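Local coordinates for zinc uptake regulation protein (PDB 4MTE) that represses zinc-uptake genes such as znuACB by binding their operators as a zinc-loaded, dimeric winged-helix regulator of the Fur family, at residues 79-84 against 138-143; 7-12 against 87-92; 46-51 against 58-63. All blocks are in the same frame, centred on the assembly; numbering follows the deposited sequence.

Contact 1 (79-84 against 138-143); sequences VESTNS and EAHGLC. With ZN (zinc ion), chain M.
S81 and E138 are brought together by two torsions: chi1 of S81 (63°) sets OG between its own backbone N and carbonyl carbon, and chi2 of E138 (177°) keeps the glutamate chain extended as it runs to the 79-84 loop. There the carboxylate is gripped by two successive backbone amides. E80 N donates to E138 OE2 at 2.6 Å, and S81 N donates to E138 OE1 at 2.7 Å, each oxygen using its syn lone pair. E138 OE1 takes a second bond, from S81 OG at 2.7 Å, which arrives nearly along the C-O axis. The serine hydroxyl is thus committed to E138, and it accepts in turn from H140: NE2 of that ring points at S81 OG over 2.6 Å, only 11° out of the imidazole plane. V79 CG1 also lies against the carboxylate, 3.6 Å from E138 OE1.

The loop joins strands 76-79 and 84-87, the two strands of the wing hairpin, and N83 in it packs on a DNA phosphate. Strand 131-140 belongs to the dimerisation sheet, which continues antiparallel into the second subunit. A little further on, C143 SG binds a zinc ion at 2.3 Å together with C103, C106 and C146.

H140 ND1 is hydrogen-bonded to D104 OD1, so the ring probably carries both protons and a positive charge, with D104 the nearer counter-charge. Such a ring could polarise the S81 hydroxyl toward E138 and so indirectly help the buried carboxylate, while the bonds among E80, S81, E138 and H140 tie the wing loop to the dimerisation sheet.

Contact 2 (7-12 against 87-92); sequences QELLAQ and LCHLFD. With ZN (zinc ion), chain N.
C88, whose carbonyl O touches L9 CD1 at 3.7 Å, coordinates a zinc ion through SG at 2.2 Å, in a site completed by H77, H96 and E111. Across to the helix the contact is apolar, and L9 carries most of it with its two methyls going separate ways. CD1 reaches L87 CD2 at 4.1 Å and also comes within 3.8 Å of H89 ND1, L9 and H89 crossing at about a right angle. CD2 sits over one face of the F91 ring, offset toward the rim, in a CH-pi contact 4.0 Å from the centroid and 23° off the normal. L9 CB meets the same ring at CZ, 3.6 Å away. The helix backbone takes part too: L9 O lies in the ring plane at the edge, 3.2 Å from F91 CZ. Q12 CG, anti to its backbone N, adds a contact of 4.0 Å with F91 CE1.

F91 also meets the ring of F75, just ahead of strand 76-79. L87, ending strand 84-87, packs with L10 on L32 and S36 of helix 26-36, so the N-terminal helix 6-20 is wedged between that helix and the zinc-binding loop.

Contact 3 (46-51 against 58-63); sequences DLLDLL and AKPPTV. With nucleotides of chain E.
The helix-turn-helix of the DNA-binding domain is built here, where L48 of helix 44-52 packs on V63 at the start of helix 60-72. L48 has CG anti to its backbone N (chi1 177°), and from there its methyls part. CD1 lies 3.5 Å from V63 CG2 and 3.4 Å from K59 O, while CD2 rests 3.9 Å from P60 CG. An alanine at L48 would take CD1 from K59 O and CD2 from the P60 ring and would probably open a gap beside the first turn of the second helix, where V63 CG2 would lose CD1 but keep L48 CB and the backbone beside it, with L51 CD2.

Helix 60-72 is the recognition helix of the motif, and its first residues face the DNA: P61 CG comes to 3.3 Å from O6 of DG9 in chain E. K59, at the N-cap position, brings NZ to 3.8 Å from the DG9 phosphate oxygen OP2. Behind them, L51 slides past V63 in the opposite direction, its CD2 lying 4.0 Å from V63 CG2. The same L51 CD2 touches A58 CB, also at 4.0 Å. L47 CD2 meets the other valine methyl, V63 CG1, at 3.8 Å, and L47 also packs on V31 and M35 of helix 26-36.

How the contacts relate
The three contacts are spread evenly, with centres 21 to 22 Å apart. Contact 3 lies within the loop that contact 2 closes, and its nearest atoms are about 9 Å from contact 2 and about 7 Å from contact 1. Strand 84-87 runs straight from the loop of contact 1 into that of contact 2, although the two lie on opposite sides of the chain's centre. Each has one ligand of a different zinc ion, C143 in contact 1 and C88 in contact 2; the side chain of V79 is about 10 Å from the latter's zinc. Contact 3 reaches DNA bases and contact 1 a phosphate, whereas contact 2 stays about 14 Å from DNA at its nearest atom.

Contact 1 (79-84 against 138-143)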
loop_
_atom_site.group_PDB
_atom_site.type_symbol
_atom_site.label_atom_id
_atom_site.label_comp_id
_atom_site.label_asym_id
_atom_site.label_seq_id
_atom_site.Cartn_x
_atom_site.Cartn_y
_atom_site.Cartn_z
ATOM N N VAL D 79 -3.810 0.896 -22.487
ATOM C CA VAL D 79 -2.704 -0.051 -22.425
ATOM C C VAL D 79 -2.872 -0.894 -21.160
ATOM O O VAL D 79 -2.657 -0.409 -20.049
ATOM C CB VAL D 79 -1.340 0.675 -22.402
ATOM C CG1 VAL D 79 -0.203 -0.318 -22.604
ATOM C CG2 VAL D 79 -1.301 1.778 -23.463
ATOM N N GLU D 80 -3.251 -2.158 -21.343
ATOM C CA GLU D 80 -3.696 -3.021 -20.247
ATOM C C GLU D 80 -2.569 -3.596 -19.387
ATOM O O GLU D 80 -2.777 -3.880 -18.208
ATOM C CB GLU D 80 -4.516 -4.184 -20.810
ATOM C CG GLU D 80 -5.740 -3.768 -21.615
ATOM C CD GLU D 80 -6.888 -3.291 -20.746
ATOM O OE1 GLU D 80 -6.701 -3.151 -19.520
ATOM O OE2 GLU D 80 -7.985 -3.060 -21.297
ATOM N N SER D 81 -1.391 -3.793 -19.974
ATOM C CA SER D 81 -0.269 -4.368 -19.235
ATOM C C SER D 81 0.231 -3.356 -18.214
ATOM O O SER D 81 0.628 -3.714 -17.104
ATOM C CB SER D 81 0.857 -4.775 -20.177
ATOM O OG SER D 81 1.383 -3.653 -20.861
ATOM N N THR D 82 0.211 -2.089 -18.610
ATOM C CA THR D 82 0.347 -0.985 -17.676
ATOM C C THR D 82 -1.070 -0.667 -17.219
ATOM O O THR D 82 -1.943 -1.532 -17.254
ATOM C CB THR D 82 0.975 0.255 -18.351
ATOM O OG1 THR D 82 0.103 0.740 -19.379
ATOM C CG2 THR D 82 2.328 -0.088 -18.963
ATOM N N ASN D 83 -1.308 0.562 -16.792
ATOM C CA ASN D 83 -2.668 1.031 -16.571
ATOM C C ASN D 83 -2.726 2.459 -17.078
ATOM O O ASN D 83 -3.083 3.393 -16.356
ATOM C CB ASN D 83 -3.063 0.905 -15.100
ATOM C CG ASN D 83 -3.218 -0.544 -14.663
ATOM O OD1 ASN D 83 -4.192 -1.211 -15.017
ATOM N ND2 ASN D 83 -2.255 -1.039 -13.895
ATOM N N SER D 84 -2.360 2.592 -18.349
ATOM C CA SER D 84 -2.133 3.877 -18.988
ATOM C C SER D 84 -3.018 4.004 -20.217
ATOM O O SER D 84 -3.696 3.052 -20.606
ATOM C CB SER D 84 -0.664 3.994 -19.397
ATOM O OG SER D 84 0.191 3.691 -18.309
ATOM N N GLU D 138 0.220 -6.435 -26.701
ATOM C CA GLU D 138 1.120 -5.448 -26.128
ATOM C C GLU D 138 2.497 -6.065 -25.949
ATOM O O GLU D 138 2.649 -7.093 -25.289
ATOM C CB GLU D 138 0.568 -4.944 -24.793
ATOM C CG GLU D 138 -0.784 -4.256 -24.924
ATOM C CD GLU D 138 -1.361 -3.818 -23.592
ATOM O OE1 GLU D 138 -0.655 -3.932 -22.569
ATOM O OE2 GLU D 138 -2.522 -3.360 -23.570
ATOM N N ALA D 139 3.494 -5.431 -26.557
ATOM C CA ALA D 139 4.862 -5.926 -26.531
ATOM C C ALA D 139 5.717 -5.020 -25.658
ATOM O O ALA D 139 5.632 -3.794 -25.749
ATOM C CB ALA D 139 5.423 -5.996 -27.945
ATOM N N HIS D 140 6.531 -5.633 -24.804
ATOM C CA HIS D 140 7.441 -4.901 -23.934
ATOM C C HIS D 140 8.883 -5.159 -24.337
ATOM O O HIS D 140 9.230 -6.255 -24.775
ATOM C CB HIS D 140 7.224 -5.304 -22.477
ATOM C CG HIS D 140 5.918 -4.839 -21.918
ATOM N ND1 HIS D 140 5.789 -3.673 -21.196
ATOM C CD2 HIS D 140 4.678 -5.377 -21.991
ATOM C CE1 HIS D 140 4.527 -3.517 -20.840
ATOM N NE2 HIS D 140 3.833 -4.536 -21.310
ATOM N N GLY D 141 9.718 -4.138 -24.188
ATOM C CA GLY D 141 11.125 -4.247 -24.518
ATOM C C GLY D 141 11.785 -2.887 -24.572
ATOM O O GLY D 141 11.533 -2.036 -23.718
ATOM N N LEU D 142 12.626 -2.683 -25.582
ATOM C CA LEU D 142 13.330 -1.416 -25.762
ATOM C C LEU D 142 13.214 -0.915 -27.199
ATOM O O LEU D 142 13.309 -1.694 -28.149
ATOM C CB LEU D 142 14.804 -1.574 -25.382
ATOM C CG LEU D 142 15.083 -1.915 -23.916
ATOM C CD1 LEU D 142 16.543 -2.301 -23.728
ATOM C CD2 LEU D 142 14.707 -0.749 -23.007
ATOM N N CYS D 143 13.003 0.390 -27.347
ATOM C CA CYS D 143 12.925 1.024 -28.659
ATOM C C CYS D 143 14.310 1.525 -29.062
ATOM O O CYS D 143 15.143 1.807 -28.201
ATOM C CB CYS D 143 11.934 2.188 -28.625
ATOM S SG CYS D 143 12.453 3.564 -27.583
HETATM ZN ZN ZN M . 12.845 3.602 -25.348
#

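Contact 2 (7-12 against 87-92)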
loop_
_atom_site.group_PDB
_atom_site.type_symbol
_atom_site.label_atom_id
_atom_site.label_comp_id
_atom_site.label_asym_id
_atom_site.label_seq_id
_atom_site.Cartn_x
_atom_site.Cartn_y
_atom_site.Cartn_z
ATOM N N GLN D 7 -2.213 17.108 -35.080
ATOM C CA GLN D 7 -3.269 18.121 -35.170
ATOM C C GLN D 7 -4.398 17.700 -36.114
ATOM O O GLN D 7 -5.591 17.942 -35.851
ATOM C CB GLN D 7 -2.667 19.453 -35.631
ATOM C CG GLN D 7 -1.639 20.024 -34.666
ATOM C CD GLN D 7 -2.204 20.236 -33.274
ATOM O OE1 GLN D 7 -1.634 19.776 -32.283
ATOM N NE2 GLN D 7 -3.332 20.933 -33.193
ATOM N N GLU D 8 -4.009 17.072 -37.219
ATOM C CA GLU D 8 -4.960 16.554 -38.190
ATOM C C GLU D 8 -5.890 15.547 -37.516
ATOM O O GLU D 8 -7.082 15.492 -37.818
ATOM C CB GLU D 8 -4.214 15.908 -39.362
ATOM C CG GLU D 8 -3.340 16.885 -40.146
ATOM C CD GLU D 8 -2.566 16.226 -41.274
ATOM O OE1 GLU D 8 -2.061 15.100 -41.077
ATOM O OE2 GLU D 8 -2.462 16.834 -42.360
ATOM N N LEU D 9 -5.344 14.766 -36.589
ATOM C CA LEU D 9 -6.139 13.806 -35.832
ATOM C C LEU D 9 -7.191 14.521 -34.986
ATOM O O LEU D 9 -8.321 14.049 -34.867
ATOM C CB LEU D 9 -5.247 12.944 -34.932
ATOM C CG LEU D 9 -4.373 11.883 -35.608
ATOM C CD1 LEU D 9 -3.488 11.194 -34.575
ATOM C CD2 LEU D 9 -5.218 10.859 -36.358
ATOM N N LEU D 10 -6.820 15.659 -34.407
ATOM C CA LEU D 10 -7.738 16.422 -33.566
ATOM C C LEU D 10 -8.862 17.014 -34.406
ATOM O O LEU D 10 -10.044 16.894 -34.061
ATOM C CB LEU D 10 -6.994 17.539 -32.835
ATOM C CG LEU D 10 -5.768 17.096 -32.037
ATOM C CD1 LEU D 10 -5.094 18.293 -31.380
ATOM C CD2 LEU D 10 -6.132 16.036 -31.002
ATOM N N ALA D 11 -8.490 17.653 -35.512
ATOM C CA ALA D 11 -9.484 18.178 -36.446
ATOM C C ALA D 11 -10.428 17.052 -36.873
ATOM O O ALA D 11 -11.663 17.178 -36.819
ATOM C CB ALA D 11 -8.795 18.779 -37.662
ATOM N N GLN D 12 -9.819 15.942 -37.280
ATOM C CA GLN D 12 -10.544 14.748 -37.688
ATOM C C GLN D 12 -11.470 14.259 -36.571
ATOM O O GLN D 12 -12.600 13.847 -36.828
ATOM C CB GLN D 12 -9.551 13.646 -38.077
ATOM C CG GLN D 12 -10.191 12.367 -38.607
ATOM C CD GLN D 12 -10.963 12.567 -39.902
ATOM O OE1 GLN D 12 -12.000 11.940 -40.116
ATOM N NE2 GLN D 12 -10.451 13.428 -40.777
ATOM N N LEU D 87 -3.135 7.953 -27.203
ATOM C CA LEU D 87 -3.850 8.396 -28.385
ATOM C C LEU D 87 -3.693 7.359 -29.490
ATOM O O LEU D 87 -2.629 6.758 -29.645
ATOM C CB LEU D 87 -3.302 9.744 -28.853
ATOM C CG LEU D 87 -4.013 10.408 -30.035
ATOM C CD1 LEU D 87 -5.431 10.819 -29.659
ATOM C CD2 LEU D 87 -3.211 11.604 -30.520
ATOM N N CYS D 88 -4.765 7.134 -30.241
ATOM C CA CYS D 88 -4.709 6.291 -31.427
ATOM C C CYS D 88 -4.282 7.136 -32.621
ATOM O O CYS D 88 -4.891 8.167 -32.903
ATOM C CB CYS D 88 -6.074 5.665 -31.699
ATOM S SG CYS D 88 -6.163 4.792 -33.269
ATOM N N HIS D 89 -3.232 6.703 -33.312
ATOM C CA HIS D 89 -2.732 7.412 -34.487
ATOM C C HIS D 89 -3.217 6.733 -35.762
ATOM O O HIS D 89 -2.579 6.839 -36.809
ATOM C CB HIS D 89 -1.202 7.457 -34.466
ATOM C CG HIS D 89 -0.635 8.139 -33.259
ATOM N ND1 HIS D 89 -0.395 9.495 -33.214
ATOM C CD2 HIS D 89 -0.265 7.649 -32.052
ATOM C CE1 HIS D 89 0.100 9.812 -32.030
ATOM N NE2 HIS D 89 0.188 8.712 -31.307
ATOM N N LEU D 90 -4.356 6.050 -35.668
ATOM C CA LEU D 90 -4.874 5.244 -36.770
ATOM C C LEU D 90 -6.401 5.237 -36.840
ATOM O O LEU D 90 -6.984 4.303 -37.386
ATOM C CB LEU D 90 -4.398 3.795 -36.626
ATOM C CG LEU D 90 -2.896 3.514 -36.587
ATOM C CD1 LEU D 90 -2.669 2.050 -36.240
ATOM C CD2 LEU D 90 -2.243 3.861 -37.917
ATOM N N PHE D 91 -7.053 6.260 -36.292
ATOM C CA PHE D 91 -8.518 6.291 -36.293
ATOM C C PHE D 91 -9.081 7.060 -37.491
ATOM O O PHE D 91 -10.297 7.178 -37.641
ATOM C CB PHE D 91 -9.072 6.840 -34.966
ATOM C CG PHE D 91 -8.747 8.290 -34.704
ATOM C CD1 PHE D 91 -9.367 9.300 -35.421
ATOM C CD2 PHE D 91 -7.848 8.642 -33.710
ATOM C CE1 PHE D 91 -9.075 10.627 -35.172
ATOM C CE2 PHE D 91 -7.558 9.969 -33.456
ATOM C CZ PHE D 91 -8.173 10.960 -34.187
ATOM N N ASP D 92 -8.195 7.577 -38.338
ATOM C CA ASP D 92 -8.614 8.249 -39.567
ATOM C C ASP D 92 -9.124 7.232 -40.590
ATOM O O ASP D 92 -9.887 7.574 -41.494
ATOM C CB ASP D 92 -7.470 9.081 -40.161
ATOM C CG ASP D 92 -6.162 8.315 -40.234
ATOM O OD1 ASP D 92 -5.996 7.341 -39.470
ATOM O OD2 ASP D 92 -5.297 8.695 -41.050
HETATM ZN ZN ZN N . -5.461 2.729 -32.781
#

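Contact 3 (46-51 against 58-63)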
loop_
_atom_site.group_PDB
_atom_site.type_symbol
_atom_site.label_atom_id
_atom_site.label_comp_id
_atom_site.label_asym_id
_atom_site.label_seq_id
_atom_site.Cartn_x
_atom_site.Cartn_y
_atom_site.Cartn_z
ATOM N N ASP D 46 -1.771 11.288 -13.898
ATOM C CA ASP D 46 -0.806 12.192 -14.517
ATOM C C ASP D 46 -1.566 13.154 -15.424
ATOM O O ASP D 46 -1.352 14.371 -15.401
ATOM C CB ASP D 46 0.226 11.411 -15.335
ATOM C CG ASP D 46 1.201 10.634 -14.466
ATOM O OD1 ASP D 46 1.373 10.994 -13.282
ATOM O OD2 ASP D 46 1.802 9.665 -14.977
ATOM N N LEU D 47 -2.474 12.588 -16.211
ATOM C CA LEU D 47 -3.319 13.357 -17.113
ATOM C C LEU D 47 -4.172 14.327 -16.306
ATOM O O LEU D 47 -4.375 15.478 -16.698
ATOM C CB LEU D 47 -4.212 12.405 -17.905
ATOM C CG LEU D 47 -4.996 12.959 -19.091
ATOM C CD1 LEU D 47 -4.068 13.549 -20.151
ATOM C CD2 LEU D 47 -5.844 11.836 -19.666
ATOM N N LEU D 48 -4.661 13.849 -15.166
ATOM C CA LEU D 48 -5.410 14.684 -14.238
ATOM C C LEU D 48 -4.542 15.851 -13.783
ATOM O O LEU D 48 -4.982 17.000 -13.797
ATOM C CB LEU D 48 -5.859 13.868 -13.025
ATOM C CG LEU D 48 -6.605 14.619 -11.920
ATOM C CD1 LEU D 48 -7.833 15.344 -12.459
ATOM C CD2 LEU D 48 -6.993 13.647 -10.814
ATOM N N ASP D 49 -3.307 15.550 -13.389
ATOM C CA ASP D 49 -2.364 16.580 -12.956
ATOM C C ASP D 49 -2.112 17.608 -14.060
ATOM O O ASP D 49 -2.066 18.807 -13.794
ATOM C CB ASP D 49 -1.036 15.956 -12.508
ATOM C CG ASP D 49 -1.129 15.278 -11.149
ATOM O OD1 ASP D 49 -1.949 15.711 -10.312
ATOM O OD2 ASP D 49 -0.368 14.315 -10.914
ATOM N N LEU D 50 -1.951 17.143 -15.296
ATOM C CA LEU D 50 -1.804 18.057 -16.428
ATOM C C LEU D 50 -3.049 18.923 -16.590
ATOM O O LEU D 50 -2.958 20.135 -16.778
ATOM C CB LEU D 50 -1.564 17.284 -17.725
ATOM C CG LEU D 50 -0.247 16.520 -17.854
ATOM C CD1 LEU D 50 -0.193 15.820 -19.206
ATOM C CD2 LEU D 50 0.954 17.443 -17.667
ATOM N N LEU D 51 -4.210 18.284 -16.514
ATOM C CA LEU D 51 -5.483 18.966 -16.712
ATOM C C LEU D 51 -5.741 20.038 -15.651
ATOM O O LEU D 51 -6.550 20.943 -15.861
ATOM C CB LEU D 51 -6.616 17.937 -16.703
ATOM C CG LEU D 51 -8.013 18.405 -17.116
ATOM C CD1 LEU D 51 -8.035 18.862 -18.572
ATOM C CD2 LEU D 51 -9.017 17.288 -16.879
ATOM N N ALA D 58 -10.575 20.286 -11.418
ATOM C CA ALA D 58 -10.762 18.964 -12.001
ATOM C C ALA D 58 -10.443 17.856 -11.001
ATOM O O ALA D 58 -9.516 17.971 -10.195
ATOM C CB ALA D 58 -9.910 18.811 -13.255
ATOM N N LYS D 59 -11.228 16.785 -11.069
ATOM C CA LYS D 59 -11.069 15.623 -10.205
ATOM C C LYS D 59 -10.991 14.387 -11.113
ATOM O O LYS D 59 -11.126 14.512 -12.331
ATOM C CB LYS D 59 -12.256 15.531 -9.240
ATOM C CG LYS D 59 -12.676 16.854 -8.603
ATOM C CD LYS D 59 -11.697 17.328 -7.543
ATOM C CE LYS D 59 -12.434 17.987 -6.387
ATOM N NZ LYS D 59 -13.355 19.063 -6.849
ATOM N N PRO D 60 -10.767 13.193 -10.535
ATOM C CA PRO D 60 -10.648 11.967 -11.343
ATOM C C PRO D 60 -11.857 11.643 -12.240
ATOM O O PRO D 60 -11.647 11.252 -13.393
ATOM C CB PRO D 60 -10.446 10.871 -10.289
ATOM C CG PRO D 60 -9.885 11.584 -9.096
ATOM C CD PRO D 60 -10.531 12.932 -9.105
ATOM N N PRO D 61 -13.095 11.790 -11.729
ATOM C CA PRO D 61 -14.273 11.511 -12.562
ATOM C C PRO D 61 -14.230 12.248 -13.897
ATOM O O PRO D 61 -14.666 11.716 -14.914
ATOM C CB PRO D 61 -15.431 12.040 -11.716
ATOM C CG PRO D 61 -14.950 11.940 -10.310
ATOM C CD PRO D 61 -13.476 12.226 -10.373
ATOM N N THR D 62 -13.694 13.464 -13.881
ATOM C CA THR D 62 -13.572 14.281 -15.082
ATOM C C THR D 62 -12.738 13.545 -16.127
ATOM O O THR D 62 -13.183 13.284 -17.257
ATOM C CB THR D 62 -12.883 15.617 -14.745
ATOM O OG1 THR D 62 -13.425 16.141 -13.525
ATOM C CG2 THR D 62 -13.070 16.625 -15.860
ATOM N N VAL D 63 -11.524 13.197 -15.719
ATOM C CA VAL D 63 -10.576 12.506 -16.576
ATOM C C VAL D 63 -11.138 11.171 -17.041
ATOM O O VAL D 63 -11.058 10.835 -18.217
ATOM C CB VAL D 63 -9.241 12.275 -15.835
ATOM C CG1 VAL D 63 -8.244 11.513 -16.713
ATOM C CG2 VAL D 63 -8.654 13.608 -15.387
ATOM P P DT E 8 -16.423 22.175 -8.065
ATOM O OP1 DT E 8 -16.528 23.459 -7.340
ATOM O OP2 DT E 8 -15.187 21.844 -8.803
ATOM O "O5'" DT E 8 -16.699 20.982 -7.041
ATOM C "C5'" DT E 8 -17.897 20.992 -6.280
ATOM C "C4'" DT E 8 -18.020 19.732 -5.444
ATOM O "O4'" DT E 8 -18.473 18.627 -6.267
ATOM C "C3'" DT E 8 -16.721 19.265 -4.787
ATOM O "O3'" DT E 8 -16.880 19.307 -3.381
ATOM C "C2'" DT E 8 -16.519 17.846 -5.318
ATOM C "C1'" DT E 8 -17.935 17.445 -5.715
ATOM N N1 DT E 8 -18.048 16.339 -6.719
ATOM C C2 DT E 8 -18.986 15.344 -6.531
ATOM O O2 DT E 8 -19.747 15.296 -5.579
ATOM N N3 DT E 8 -19.003 14.390 -7.514
ATOM C C4 DT E 8 -18.202 14.325 -8.640
ATOM O O4 DT E 8 -18.304 13.417 -9.460
ATOM C C5 DT E 8 -17.246 15.394 -8.777
ATOM C C7 DT E 8 -16.315 15.443 -9.954
ATOM C C6 DT E 8 -17.218 16.336 -7.824
ATOM P P DG E 9 -15.609 19.159 -2.409
ATOM O OP1 DG E 9 -15.573 20.358 -1.543
ATOM O OP2 DG E 9 -14.432 18.811 -3.236
ATOM O "O5'" DG E 9 -15.971 17.882 -1.519
ATOM C "C5'" DG E 9 -17.240 17.804 -0.875
ATOM C "C4'" DG E 9 -17.654 16.355 -0.694
ATOM O "O4'" DG E 9 -17.839 15.741 -1.996
ATOM C "C3'" DG E 9 -16.635 15.502 0.056
ATOM O "O3'" DG E 9 -17.203 15.087 1.298
ATOM C "C2'" DG E 9 -16.313 14.342 -0.890
ATOM C "C1'" DG E 9 -17.397 14.399 -1.959
ATOM N N9 DG E 9 -16.927 14.013 -3.286
ATOM C C8 DG E 9 -15.946 14.635 -4.021
ATOM N N7 DG E 9 -15.730 14.075 -5.178
ATOM C C5 DG E 9 -16.626 13.014 -5.211
ATOM C C6 DG E 9 -16.853 12.049 -6.219
ATOM O O6 DG E 9 -16.287 11.937 -7.313
ATOM N N1 DG E 9 -17.850 11.145 -5.860
ATOM C C2 DG E 9 -18.543 11.172 -4.671
ATOM N N2 DG E 9 -19.472 10.221 -4.493
ATOM N N3 DG E 9 -18.342 12.073 -3.717
ATOM C C4 DG E 9 -17.371 12.960 -4.055
#